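Local coordinates for ferredoxin CarAc (Pseudomonas resinovorans, PDB 7BUH), which carries electrons from the reductase CarAd to the terminal oxygenase CarAa of carbazole 1,9a-dioxygenase, using a Rieske-type [2Fe-2S] cluster, at residues L6-A11 against R20-V25; A27-V32 against T42-T47; G49-S54 against E64-G69. One frame throughout, in Å; residues are numbered along the deposited sequence.

Interaction 1. Residues L6-A11 against R20-V25; sequences LKVCAA and RRVNRV
Val8 and Val22 meet at the middle of this contact, their side chains crossing at about a right angle. Both methyls of Val8 face a single methyl of Val22: CG2 of Val8 lies 3.8 Å from Val22 CG2, and CG1 of Val8 follows at 4.0 Å from the same atom. The other methyl, Val22 CG1, is met by Leu6 CD1 at 4.0 Å. That leucine methyl also rests on the aliphatic part of Arg24, with 3.6 Å from Leu6 CD1 to both CG and CD of Arg24. Bending of the arginine at chi3 (-72°) turns NE off the line of this hydrocarbon segment, and NE hydrogen-bonds to Ala28 O.

Around Arg20 the contact is looser. Arg20 CB lies 4.2 Å from Val8 CG1, while Arg20 NE is 4.0 Å from Cys9 SG, which approaches the guanidinium obliquely. NH1 of Arg20 hydrogen-bonds to Asp13 O.

No hydrogen bond joins the two segments. The strand axes pass 8.6 Å apart at 152°, too distant for backbone pairing, so side chains alone bridge them. Strands 5-10 and 18-24 are the two outermost strands of the six-stranded antiparallel sheet, consistent with a sheet that curls so that these strands approach each other through side chains. Strand 5-10 pairs with 99-103, where Leu6 and Val8 touch Val102, and strand 18-24 pairs with 27-35, where Val22 packs on Val32.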
loop_
_atom_site.group_PDB
_atom_site.type_symbol
_atom_site.label_atom_id
_atom_site.label_comp_id
_atom_site.label_asym_id
_atom_site.label_seq_id
_atom_site.Cartn_x
_atom_site.Cartn_y
_atom_site.Cartn_z
ATOM N N LEU A 6 -0.507 12.207 -2.382
ATOM C CA LEU A 6 -0.617 11.797 -3.791
ATOM C C LEU A 6 -2.079 11.504 -4.117
ATOM O O LEU A 6 -2.682 10.655 -3.440
ATOM C CB LEU A 6 0.241 10.553 -4.015
ATOM C CG LEU A 6 1.705 10.677 -3.638
ATOM C CD1 LEU A 6 2.418 9.412 -4.035
ATOM C CD2 LEU A 6 2.370 11.908 -4.278
ATOM N N LYS A 7 -2.636 12.184 -5.106
ATOM C CA LYS A 7 -4.041 11.987 -5.481
ATOM C C LYS A 7 -4.115 10.665 -6.240
ATOM O O LYS A 7 -3.345 10.453 -7.214
ATOM C CB LYS A 7 -4.603 13.172 -6.257
ATOM C CG LYS A 7 -6.021 12.949 -6.778
ATOM C CD LYS A 7 -6.565 14.150 -7.533
ATOM C CE LYS A 7 -6.782 15.331 -6.618
ATOM N NZ LYS A 7 -7.220 16.554 -7.343
ATOM N N VAL A 8 -5.011 9.786 -5.805
ATOM C CA VAL A 8 -5.170 8.435 -6.409
ATOM C C VAL A 8 -6.357 8.451 -7.360
ATOM O O VAL A 8 -6.168 8.203 -8.587
ATOM C CB VAL A 8 -5.307 7.389 -5.294
ATOM C CG1 VAL A 8 -5.415 5.974 -5.823
ATOM C CG2 VAL A 8 -4.132 7.523 -4.359
ATOM N N CYS A 9 -7.557 8.670 -6.844
ATOM C CA CYS A 9 -8.802 8.564 -7.637
ATOM C C CYS A 9 -9.959 9.016 -6.768
ATOM O O CYS A 9 -9.743 9.220 -5.601
ATOM C CB CYS A 9 -9.074 7.131 -8.073
ATOM S SG CYS A 9 -9.109 5.949 -6.698
ATOM N N ALA A 10 -11.147 9.123 -7.336
ATOM C CA ALA A 10 -12.384 9.294 -6.564
ATOM C C ALA A 10 -12.605 8.058 -5.693
ATOM O O ALA A 10 -12.413 6.937 -6.196
ATOM C CB ALA A 10 -13.545 9.507 -7.502
ATOM N N ALA A 11 -13.039 8.250 -4.454
ATOM C CA ALA A 11 -13.414 7.143 -3.540
ATOM C C ALA A 11 -14.433 6.241 -4.220
ATOM O O ALA A 11 -14.284 5.006 -4.131
ATOM C CB ALA A 11 -13.917 7.670 -2.210
ATOM N N ARG A 20 -5.505 -0.358 -5.904
ATOM C CA ARG A 20 -4.938 0.524 -6.955
ATOM C C ARG A 20 -3.454 0.675 -6.680
ATOM O O ARG A 20 -3.080 0.988 -5.530
ATOM C CB ARG A 20 -5.540 1.930 -6.939
ATOM C CG ARG A 20 -6.919 2.052 -7.567
ATOM C CD ARG A 20 -6.847 2.468 -9.032
ATOM N NE ARG A 20 -8.035 3.206 -9.465
ATOM C CZ ARG A 20 -9.259 2.692 -9.521
ATOM N NH1 ARG A 20 -10.265 3.423 -9.950
ATOM N NH2 ARG A 20 -9.485 1.444 -9.169
ATOM N N ARG A 21 -2.644 0.529 -7.712
ATOM C CA ARG A 21 -1.201 0.830 -7.625
ATOM C C ARG A 21 -0.994 2.318 -7.878
ATOM O O ARG A 21 -1.654 2.890 -8.743
ATOM C CB ARG A 21 -0.422 -0.039 -8.598
ATOM C CG ARG A 21 1.070 0.202 -8.605
ATOM C CD ARG A 21 1.720 -0.827 -9.484
ATOM N NE ARG A 21 3.111 -0.504 -9.623
ATOM C CZ ARG A 21 3.938 -1.156 -10.393
ATOM N NH1 ARG A 21 3.494 -2.170 -11.113
ATOM N NH2 ARG A 21 5.192 -0.764 -10.465
ATOM N N VAL A 22 -0.133 2.914 -7.081
ATOM C CA VAL A 22 0.288 4.330 -7.164
ATOM C C VAL A 22 1.786 4.373 -7.465
ATOM O O VAL A 22 2.617 3.946 -6.620
ATOM C CB VAL A 22 -0.054 5.101 -5.884
ATOM C CG1 VAL A 22 0.449 6.517 -5.992
ATOM C CG2 VAL A 22 -1.543 5.044 -5.578
ATOM N N ASN A 23 2.147 4.878 -8.650
ATOM C CA ASN A 23 3.581 4.976 -9.017
ATOM C C ASN A 23 4.126 6.331 -8.555
ATOM O O ASN A 23 3.373 7.335 -8.602
ATOM C CB ASN A 23 3.769 4.718 -10.503
ATOM C CG ASN A 23 3.248 3.363 -10.908
ATOM O OD1 ASN A 23 3.877 2.339 -10.626
ATOM N ND2 ASN A 23 2.072 3.353 -11.501
ATOM N N ARG A 24 5.364 6.340 -8.080
ATOM C CA ARG A 24 6.070 7.555 -7.600
ATOM C C ARG A 24 7.374 7.702 -8.388
ATOM O O ARG A 24 8.279 6.850 -8.243
ATOM C CB ARG A 24 6.360 7.453 -6.109
ATOM C CG ARG A 24 5.109 7.279 -5.255
ATOM C CD ARG A 24 5.450 7.403 -3.804
ATOM N NE ARG A 24 6.189 6.242 -3.361
ATOM C CZ ARG A 24 6.919 6.166 -2.251
ATOM N NH1 ARG A 24 7.056 7.211 -1.459
ATOM N NH2 ARG A 24 7.538 5.041 -1.940
ATOM N N VAL A 25 7.454 8.752 -9.192
ATOM C CA VAL A 25 8.668 9.082 -9.991
ATOM C C VAL A 25 9.878 8.918 -9.067
ATOM O O VAL A 25 9.903 9.593 -8.033
ATOM C CB VAL A 25 8.556 10.494 -10.606
ATOM C CG1 VAL A 25 7.684 10.475 -11.859
ATOM C CG2 VAL A 25 8.036 11.525 -9.604
#

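Interaction 2. Residues A27-V32 against T42-T47; sequences AAPLAV and TEDTCT. With FES (Fe2/s2 (inorganic) cluster), chain B.
Asp44 sets its CG anti to the backbone N (chi1 -179°), and chi2 of 62° then turns Asp44 OD1 to 3.6 Å from Ala31 CB. The contact belongs to the antiparallel beta hairpin of strands 27-35 and 38-43, whose second strand leads into the first cluster-binding loop of the Rieske fold. Ala31 and Thr42 form a hydrogen-bonded pair: Ala31 N donates to Thr42 O at 2.9 Å, and Thr42 N returns a bond to Ala31 O. Leu30 and Glu43 are the adjoining non-hydrogen-bonded pair, with diverging side chains. Beyond it Asp44 N donates to Pro29 O, at 172° an almost straight bond, although the donor stands above the carbonyl plane.

The CB of Asp44 lies 4.0 Å from CG of the Pro29 ring, the side chains crossing at about a right angle. Its carboxylate reaches out of the hairpin, where OD2 hydrogen-bonds to Ser52 OG. Two residues on, Cys46 SG binds an iron of the cluster at 2.3 Å from FE2. Where the strands part, a water donates to Pro29 O and accepts from Thr45 N, 3.0 Å from that nitrogen.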
loop_
_atom_site.group_PDB
_atom_site.type_symbol
_atom_site.label_atom_id
_atom_site.label_comp_id
_atom_site.label_asym_id
_atom_site.label_seq_id
_atom_site.Cartn_x
_atom_site.Cartn_y
_atom_site.Cartn_z
ATOM N N ALA A 27 10.738 6.590 -6.920
ATOM C CA ALA A 27 10.529 5.928 -5.616
ATOM C C ALA A 27 9.679 4.662 -5.817
ATOM O O ALA A 27 9.210 4.379 -6.952
ATOM C CB ALA A 27 9.928 6.875 -4.600
ATOM N N ALA A 28 9.580 3.891 -4.754
ATOM C CA ALA A 28 8.894 2.582 -4.757
ATOM C C ALA A 28 7.403 2.820 -4.944
ATOM O O ALA A 28 6.852 3.769 -4.373
ATOM C CB ALA A 28 9.144 1.881 -3.457
ATOM N N PRO A 29 6.710 1.942 -5.681
ATOM C CA PRO A 29 5.268 2.068 -5.855
ATOM C C PRO A 29 4.534 1.696 -4.559
ATOM O O PRO A 29 5.051 0.972 -3.726
ATOM C CB PRO A 29 4.982 1.102 -6.995
ATOM C CG PRO A 29 6.045 0.070 -6.824
ATOM C CD PRO A 29 7.273 0.866 -6.502
ATOM N N LEU A 30 3.353 2.283 -4.410
ATOM C CA LEU A 30 2.420 2.002 -3.288
ATOM C C LEU A 30 1.200 1.238 -3.821
ATOM O O LEU A 30 0.867 1.325 -5.015
ATOM C CB LEU A 30 2.002 3.317 -2.627
ATOM C CG LEU A 30 3.158 4.245 -2.247
ATOM C CD1 LEU A 30 2.647 5.560 -1.689
ATOM C CD2 LEU A 30 4.104 3.567 -1.274
ATOM N N ALA A 31 0.559 0.508 -2.927
ATOM C CA ALA A 31 -0.757 -0.124 -3.167
ATOM C C ALA A 31 -1.745 0.556 -2.228
ATOM O O ALA A 31 -1.429 0.717 -1.044
ATOM C CB ALA A 31 -0.666 -1.601 -2.936
ATOM N N VAL A 32 -2.880 0.979 -2.753
ATOM C CA VAL A 32 -3.991 1.542 -1.950
ATOM C C VAL A 32 -5.149 0.546 -1.979
ATOM O O VAL A 32 -5.554 0.110 -3.086
ATOM C CB VAL A 32 -4.416 2.912 -2.492
ATOM C CG1 VAL A 32 -5.584 3.465 -1.727
ATOM C CG2 VAL A 32 -3.243 3.864 -2.445
ATOM N N THR A 42 0.073 0.450 1.577
ATOM C CA THR A 42 1.411 -0.081 1.896
ATOM C C THR A 42 2.330 0.163 0.703
ATOM O O THR A 42 1.849 0.574 -0.340
ATOM C CB THR A 42 1.324 -1.588 2.192
ATOM O OG1 THR A 42 0.920 -2.320 1.027
ATOM C CG2 THR A 42 0.378 -1.935 3.320
ATOM N N GLU A 43 3.604 -0.195 0.834
ATOM C CA GLU A 43 4.451 -0.502 -0.322
ATOM C C GLU A 43 3.697 -1.513 -1.198
ATOM O O GLU A 43 3.017 -2.425 -0.663
ATOM C CB GLU A 43 5.796 -1.087 0.116
ATOM C CG GLU A 43 6.686 -0.069 0.772
ATOM C CD GLU A 43 7.724 -0.613 1.756
ATOM O OE1 GLU A 43 7.816 -1.880 2.013
ATOM O OE2 GLU A 43 8.450 0.266 2.297
ATOM N N ASP A 44 3.787 -1.368 -2.509
ATOM C CA ASP A 44 3.174 -2.329 -3.463
ATOM C C ASP A 44 4.026 -3.602 -3.574
ATOM O O ASP A 44 3.470 -4.686 -3.932
ATOM C CB ASP A 44 3.060 -1.695 -4.845
ATOM C CG ASP A 44 2.410 -2.609 -5.874
ATOM O OD1 ASP A 44 1.233 -2.966 -5.656
ATOM O OD2 ASP A 44 3.084 -2.926 -6.883
ATOM N N THR A 45 5.335 -3.489 -3.374
ATOM C CA THR A 45 6.281 -4.587 -3.690
ATOM C C THR A 45 6.301 -5.562 -2.522
ATOM O O THR A 45 6.646 -5.161 -1.441
ATOM C CB THR A 45 7.663 -4.046 -4.043
ATOM O OG1 THR A 45 7.493 -3.055 -5.071
ATOM C CG2 THR A 45 8.581 -5.158 -4.501
ATOM N N CYS A 46 5.930 -6.813 -2.769
ATOM C CA CYS A 46 6.040 -7.899 -1.782
ATOM C C CYS A 46 7.497 -7.980 -1.314
ATOM O O CYS A 46 8.417 -8.065 -2.175
ATOM C CB CYS A 46 5.603 -9.227 -2.376
ATOM S SG CYS A 46 5.542 -10.507 -1.110
ATOM N N THR A 47 7.701 -7.988 -0.003
ATOM C CA THR A 47 9.069 -8.006 0.576
ATOM C C THR A 47 9.757 -9.341 0.313
ATOM O O THR A 47 10.994 -9.381 0.376
ATOM C CB THR A 47 9.058 -7.666 2.062
ATOM O OG1 THR A 47 8.226 -8.625 2.708
ATOM C CG2 THR A 47 8.624 -6.240 2.281
HETATM FE FE1 FES B . 6.807 -14.397 -2.522
HETATM FE FE2 FES B . 5.111 -12.335 -2.424
HETATM S S1 FES B . 6.778 -12.589 -3.866
HETATM S S2 FES B . 5.003 -14.240 -1.271
HETATM O O HOH W 1 6.957 -0.912 -3.389
#

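Interaction 3. Residues G49-S54 against E64-G69; sequences GIASLS and ECPFHG. With NA (sodium ion), chain C; FES (Fe2/s2 (inorganic) cluster), chain B.
Ala51 and Cys65 meet beside the iron-sulfur cluster, CB of the alanine lying 3.6 Å from SG of the cysteine. Followed outward, the Cys65 side chain first presents CB to Leu53 CD2, at 3.8 Å. With SG anti to the backbone N (chi1 178°), the sulfur then points to the cluster and binds FE2 at 2.3 Å. The same sulfur accepts an N-H...S hydrogen bond from Phe67 N, 3.5 Å from Cys65 SG and nearly straight at 166°, within the 64-69 loop. SG thus binds the iron, accepts one N-H and touches a methyl; such a hydrogen bond would be expected to offset negative charge on the sulfur, as N-H...S bonds do in Rieske clusters, where they probably help raise the reduction potential.

Ala51 CB also touches Phe67 CB, and both carbons lie close to the bridging sulfide S1 of the cluster. Next to them Pro66 lays CG against Ser52 O at 3.5 Å. No hydrogen bond passes between the loops themselves. Gly49 N lies 3.0 Å from S1, while His68 reaches the other iron, ND1 to FE1 at 2.1 Å. At the far end of the segment, Glu64 OE2 binds a sodium ion shared with Asp59, and two waters bound to that ion donate to Glu64 OE1.

His48 completes the ligands of FE1 and Cys46 those of FE2. Two loops that each supply one cysteine and one histidine, with both cysteines on one iron and both histidines on the other, are the hallmark of the Rieske [2Fe-2S] site.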
loop_
_atom_site.group_PDB
_atom_site.type_symbol
_atom_site.label_atom_id
_atom_site.label_comp_id
_atom_site.label_asym_id
_atom_site.label_seq_id
_atom_site.Cartn_x
_atom_site.Cartn_y
_atom_site.Cartn_z
ATOM N N GLY A 49 9.452 -11.848 -2.602
ATOM C CA GLY A 49 9.993 -12.146 -3.942
ATOM C C GLY A 49 9.562 -11.159 -5.019
ATOM O O GLY A 49 9.485 -11.591 -6.208
ATOM N N ILE A 50 9.269 -9.902 -4.647
ATOM C CA ILE A 50 9.288 -8.729 -5.567
ATOM C C ILE A 50 8.022 -8.653 -6.433
ATOM O O ILE A 50 8.010 -7.880 -7.414
ATOM C CB ILE A 50 10.552 -8.802 -6.450
ATOM C CG1 ILE A 50 11.829 -8.866 -5.609
ATOM C CG2 ILE A 50 10.597 -7.664 -7.435
ATOM C CD1 ILE A 50 12.000 -7.715 -4.646
ATOM N N ALA A 51 6.974 -9.377 -6.082
ATOM C CA ALA A 51 5.693 -9.325 -6.809
ATOM C C ALA A 51 5.017 -7.983 -6.532
ATOM O O ALA A 51 5.353 -7.313 -5.533
ATOM C CB ALA A 51 4.814 -10.467 -6.402
ATOM N N SER A 52 4.060 -7.619 -7.384
ATOM C CA SER A 52 3.165 -6.462 -7.144
ATOM C C SER A 52 1.946 -6.933 -6.341
ATOM O O SER A 52 1.113 -7.694 -6.869
ATOM C CB SER A 52 2.814 -5.785 -8.443
ATOM O OG SER A 52 1.928 -4.719 -8.216
ATOM N N LEU A 53 1.807 -6.461 -5.103
ATOM C CA LEU A 53 0.621 -6.777 -4.273
ATOM C C LEU A 53 -0.685 -6.253 -4.891
ATOM O O LEU A 53 -1.722 -6.859 -4.641
ATOM C CB LEU A 53 0.828 -6.274 -2.841
ATOM C CG LEU A 53 1.954 -6.978 -2.088
ATOM C CD1 LEU A 53 2.151 -6.351 -0.735
ATOM C CD2 LEU A 53 1.674 -8.469 -1.945
ATOM N N SER A 54 -0.656 -5.168 -5.666
ATOM C CA SER A 54 -1.869 -4.632 -6.339
ATOM C C SER A 54 -2.362 -5.600 -7.427
ATOM O O SER A 54 -3.439 -5.336 -7.979
ATOM C CB SER A 54 -1.638 -3.270 -6.906
ATOM O OG SER A 54 -0.561 -3.305 -7.819
ATOM N N GLU A 64 -3.282 -10.973 -0.217
ATOM C CA GLU A 64 -2.627 -12.220 -0.666
ATOM C C GLU A 64 -1.765 -11.914 -1.894
ATOM O O GLU A 64 -2.304 -11.477 -2.910
ATOM C CB GLU A 64 -3.675 -13.292 -0.958
ATOM C CG GLU A 64 -4.527 -13.598 0.244
ATOM C CD GLU A 64 -5.723 -14.501 -0.002
ATOM O OE1 GLU A 64 -6.106 -14.665 -1.180
ATOM O OE2 GLU A 64 -6.264 -15.055 1.010
ATOM N N CYS A 65 -0.455 -12.144 -1.769
ATOM C CA CYS A 65 0.532 -11.938 -2.841
ATOM C C CYS A 65 0.246 -12.902 -3.993
ATOM O O CYS A 65 0.066 -14.095 -3.765
ATOM C CB CYS A 65 1.935 -12.220 -2.316
ATOM S SG CYS A 65 3.165 -12.023 -3.623
ATOM N N PRO A 66 0.241 -12.446 -5.256
ATOM C CA PRO A 66 -0.047 -13.349 -6.373
ATOM C C PRO A 66 1.084 -14.330 -6.714
ATOM O O PRO A 66 0.814 -15.302 -7.397
ATOM C CB PRO A 66 -0.295 -12.357 -7.521
ATOM C CG PRO A 66 0.565 -11.174 -7.200
ATOM C CD PRO A 66 0.483 -11.064 -5.694
ATOM N N PHE A 67 2.319 -14.112 -6.258
ATOM C CA PHE A 67 3.456 -14.937 -6.730
ATOM C C PHE A 67 3.523 -16.235 -5.906
ATOM O O PHE A 67 3.398 -17.337 -6.550
ATOM C CB PHE A 67 4.741 -14.113 -6.791
ATOM C CG PHE A 67 5.705 -14.659 -7.806
ATOM C CD1 PHE A 67 5.339 -14.768 -9.145
ATOM C CD2 PHE A 67 6.946 -15.140 -7.418
ATOM C CE1 PHE A 67 6.215 -15.317 -10.072
ATOM C CE2 PHE A 67 7.819 -15.689 -8.346
ATOM C CZ PHE A 67 7.455 -15.769 -9.671
ATOM N N HIS A 68 3.650 -16.147 -4.577
ATOM C CA HIS A 68 3.810 -17.334 -3.693
ATOM C C HIS A 68 2.707 -17.447 -2.645
ATOM O O HIS A 68 2.841 -18.314 -1.784
ATOM C CB HIS A 68 5.145 -17.364 -2.937
ATOM C CG HIS A 68 6.326 -17.212 -3.825
ATOM N ND1 HIS A 68 7.142 -16.107 -3.758
ATOM C CD2 HIS A 68 6.806 -17.998 -4.815
ATOM C CE1 HIS A 68 8.095 -16.224 -4.670
ATOM N NE2 HIS A 68 7.911 -17.383 -5.327
ATOM N N GLY A 69 1.675 -16.613 -2.694
ATOM C CA GLY A 69 0.578 -16.727 -1.713
ATOM C C GLY A 69 1.001 -16.388 -0.287
ATOM O O GLY A 69 0.250 -16.721 0.646
HETATM NA NA NA C . -8.013 -16.418 1.025
HETATM FE FE1 FES B . 6.807 -14.397 -2.522
HETATM FE FE2 FES B . 5.111 -12.335 -2.424
HETATM S S1 FES B . 6.778 -12.589 -3.866
HETATM S S2 FES B . 5.003 -14.240 -1.271
HETATM O O HOH W 2 -9.106 -15.269 -1.051
HETATM O O HOH W 3 -6.989 -17.344 -0.877
#

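The three contacts lead from the outermost strands of the sheet to the cluster. Interactions 1 and 2, with centres 11 Å apart, share neighbouring strands: Val22 N lies 2.8 Å from Leu30 O, and Arg20 O is equally near Val32 N, both probable hydrogen bonds. Interaction 2 joins interaction 3 directly, Asp44 O lying 2.7 Å from Leu53 N in another probable hydrogen bond. The cysteine sulfurs of the two contacts share FE2, Cys46 SG lying 3.8 Å from Cys65 SG. Interaction 1, about 19 Å from interaction 3 between centres, lies away from the cluster, yet Arg21 CD packs 4.1 Å from Ser52 OG.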